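Local coordinates for uncharacterized protein (Bordetella bronchiseptica RB50, PDB 3BE3), which is of unknown function but belongs to the DUF1653 family, grouped in the SH3 clan, at residues Leu55-Glu60 and Gln69-Tyr74. Residues are numbered along the deposited sequence; the frame is centred on the assembly and turned at random.
Sequences LRIWNE and QPRFAY. With SO4 (sulfate ion), chain D.
F72 lies flat on the indole of W58: its ring sits over the six-membered ring with the centroids 3.6 Å apart and the planes 3° from parallel. The overlap is nearly full rather than offset, and CB of F72 continues it over the five-membered ring as a CH-pi contact. The CB of W58 starts away from strand 67-76, but with CG anti to the backbone N (chi1 175°) the indole swings back so that one face lies against the F72 ring. Y13 and Y39 meet W58 edge-to-face, and H15 does the same to F72, within a larger aromatic cluster. The contact packs the turn between strands 50-54 and 61-64 against strand 67-76, where that strand is broken at R71.

Beside the stack, R71 reaches across the C-terminal end of helix 55-58. Its NE donates to I57 O at 2.8 Å, from above the carbonyl plane, while E60 N bonds the same oxygen from the opposite face. NH2 of R71 forms a salt bridge with E60 OE1, also at 2.8 Å; this oxygen lies close to the guanidinium plane, although the two groups are turned 37° apart. The backbones join as well: R71 N donates to E60 O at 3.1 Å, and a water bridges W58 O and F72 N.

The remaining nitrogen, NH1, donates to O1 of a sulfate at 3.0 Å, an ion that Y16, H15 and R53 also hydrogen-bond. With NE held by I57 O and NH2 by E60, the two bonds, both close to the guanidinium plane, should restrict its rotation and present NH1 to the anion. The sulfate probably comes from the crystallisation liquor, but the cluster of donors is consistent with a site suited to an anion.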
loop_
_atom_site.group_PDB
_atom_site.type_symbol
_atom_site.label_atom_id
_atom_site.label_comp_id
_atom_site.label_asym_id
_atom_site.label_seq_id
_atom_site.Cartn_x
_atom_site.Cartn_y
_atom_site.Cartn_z
ATOM N N LEU B 55 3.244 -7.339 7.243
ATOM C CA LEU B 55 2.457 -7.382 8.464
ATOM C C LEU B 55 3.209 -8.082 9.598
ATOM O O LEU B 55 3.198 -7.628 10.745
ATOM C CB LEU B 55 1.132 -8.101 8.194
ATOM C CG LEU B 55 0.181 -8.308 9.375
ATOM C CD1 LEU B 55 -0.300 -6.971 9.885
ATOM C CD2 LEU B 55 -0.993 -9.130 8.941
ATOM N N ARG B 56 3.866 -9.192 9.278
ATOM C CA ARG B 56 4.588 -9.939 10.298
ATOM C C ARG B 56 5.776 -9.173 10.882
ATOM O O ARG B 56 6.161 -9.414 12.022
ATOM C CB ARG B 56 5.029 -11.304 9.753
ATOM C CG ARG B 56 5.967 -11.265 8.571
ATOM C CD ARG B 56 6.335 -12.694 8.174
ATOM N NE ARG B 56 7.438 -12.736 7.217
ATOM C CZ ARG B 56 7.297 -12.710 5.893
ATOM N NH1 ARG B 56 6.084 -12.645 5.348
ATOM N NH2 ARG B 56 8.376 -12.742 5.118
ATOM N N ILE B 57 6.350 -8.249 10.116
ATOM C CA ILE B 57 7.460 -7.448 10.628
ATOM C C ILE B 57 6.868 -6.306 11.462
ATOM O O ILE B 57 7.373 -5.968 12.533
ATOM C CB ILE B 57 8.321 -6.847 9.488
ATOM C CG1 ILE B 57 8.919 -7.967 8.626
ATOM C CG2 ILE B 57 9.419 -5.979 10.080
ATOM C CD1 ILE B 57 9.803 -8.939 9.378
ATOM N N TRP B 58 5.787 -5.715 10.955
ATOM C CA TRP B 58 5.080 -4.625 11.637
ATOM C C TRP B 58 4.663 -5.087 13.031
ATOM O O TRP B 58 4.758 -4.330 13.999
ATOM C CB TRP B 58 3.837 -4.224 10.821
ATOM C CG TRP B 58 2.905 -3.188 11.440
ATOM C CD1 TRP B 58 1.996 -3.394 12.432
ATOM C CD2 TRP B 58 2.752 -1.809 11.045
ATOM N NE1 TRP B 58 1.278 -2.241 12.671
ATOM C CE2 TRP B 58 1.721 -1.258 11.828
ATOM C CE3 TRP B 58 3.374 -0.999 10.092
ATOM C CZ2 TRP B 58 1.316 0.077 11.698
ATOM C CZ3 TRP B 58 2.964 0.328 9.966
ATOM C CH2 TRP B 58 1.945 0.844 10.756
ATOM N N ASN B 59 4.209 -6.337 13.111
ATOM C CA ASN B 59 3.755 -6.938 14.363
ATOM C C ASN B 59 4.854 -7.441 15.298
ATOM O O ASN B 59 4.559 -7.906 16.399
ATOM C CB ASN B 59 2.797 -8.097 14.071
ATOM C CG ASN B 59 1.390 -7.631 13.801
ATOM O OD1 ASN B 59 0.952 -6.629 14.360
ATOM N ND2 ASN B 59 0.664 -8.362 12.964
ATOM N N GLU B 60 6.111 -7.360 14.883
ATOM C CA GLU B 60 7.184 -7.839 15.742
ATOM C C GLU B 60 7.405 -6.959 16.959
ATOM O O GLU B 60 7.100 -5.766 16.958
ATOM C CB GLU B 60 8.501 -7.943 14.965
ATOM C CG GLU B 60 8.513 -9.011 13.894
ATOM C CD GLU B 60 9.866 -9.140 13.225
ATOM O OE1 GLU B 60 10.515 -8.101 12.999
ATOM O OE2 GLU B 60 10.278 -10.275 12.913
ATOM N N GLN B 69 8.761 -3.994 23.607
ATOM C CA GLN B 69 7.631 -3.148 23.228
ATOM C C GLN B 69 7.253 -3.348 21.762
ATOM O O GLN B 69 8.074 -3.777 20.952
ATOM C CB GLN B 69 7.955 -1.674 23.493
ATOM C CG GLN B 69 9.090 -1.101 22.666
ATOM C CD GLN B 69 9.302 0.382 22.934
ATOM O OE1 GLN B 69 8.359 1.174 22.880
ATOM N NE2 GLN B 69 10.543 0.762 23.220
ATOM N N PRO B 70 5.995 -3.055 21.401
ATOM C CA PRO B 70 5.577 -3.229 20.005
ATOM C C PRO B 70 6.386 -2.345 19.069
ATOM O O PRO B 70 6.772 -1.242 19.437
ATOM C CB PRO B 70 4.107 -2.805 20.025
ATOM C CG PRO B 70 3.680 -3.036 21.436
ATOM C CD PRO B 70 4.877 -2.557 22.222
ATOM N N ARG B 71 6.658 -2.837 17.864
ATOM C CA ARG B 71 7.378 -2.032 16.882
ATOM C C ARG B 71 6.448 -0.861 16.571
ATOM O O ARG B 71 6.881 0.282 16.461
ATOM C CB ARG B 71 7.651 -2.839 15.606
ATOM C CG ARG B 71 8.498 -2.081 14.582
ATOM C CD ARG B 71 8.612 -2.818 13.254
ATOM N NE ARG B 71 9.326 -4.092 13.344
ATOM C CZ ARG B 71 10.630 -4.216 13.585
ATOM N NH1 ARG B 71 11.389 -3.140 13.767
ATOM N NH2 ARG B 71 11.181 -5.423 13.629
ATOM N N PHE B 72 5.159 -1.176 16.447
ATOM C CA PHE B 72 4.112 -0.188 16.173
ATOM C C PHE B 72 2.972 -0.368 17.176
ATOM O O PHE B 72 2.346 -1.424 17.207
ATOM C CB PHE B 72 3.553 -0.360 14.755
ATOM C CG PHE B 72 4.485 0.104 13.657
ATOM C CD1 PHE B 72 5.374 -0.777 13.046
ATOM C CD2 PHE B 72 4.460 1.431 13.220
ATOM C CE1 PHE B 72 6.220 -0.346 12.019
ATOM C CE2 PHE B 72 5.296 1.866 12.203
ATOM C CZ PHE B 72 6.180 0.976 11.600
ATOM N N ALA B 73 2.704 0.650 17.990
ATOM C CA ALA B 73 1.631 0.589 18.995
ATOM C C ALA B 73 0.370 1.343 18.581
ATOM O O ALA B 73 0.407 2.554 18.358
ATOM C CB ALA B 73 2.127 1.134 20.329
ATOM N N TYR B 74 -0.748 0.627 18.494
ATOM C CA TYR B 74 -2.032 1.220 18.107
ATOM C C TYR B 74 -2.520 2.194 19.178
ATOM O O TYR B 74 -2.542 1.857 20.361
ATOM C CB TYR B 74 -3.081 0.107 17.913
ATOM C CG TYR B 74 -4.476 0.571 17.512
ATOM C CD1 TYR B 74 -4.732 1.082 16.249
ATOM C CD2 TYR B 74 -5.540 0.488 18.405
ATOM C CE1 TYR B 74 -6.017 1.498 15.878
ATOM C CE2 TYR B 74 -6.826 0.908 18.045
ATOM C CZ TYR B 74 -7.064 1.414 16.780
ATOM O OH TYR B 74 -8.337 1.836 16.429
HETATM S S SO4 D . 12.527 -0.053 12.392
HETATM O O1 SO4 D . 11.097 -0.330 12.642
HETATM O O2 SO4 D . 13.339 -0.857 13.324
HETATM O O3 SO4 D . 12.867 -0.421 11.010
HETATM O O4 SO4 D . 12.797 1.378 12.604
HETATM O O HOH W 1 4.158 -4.027 16.574
#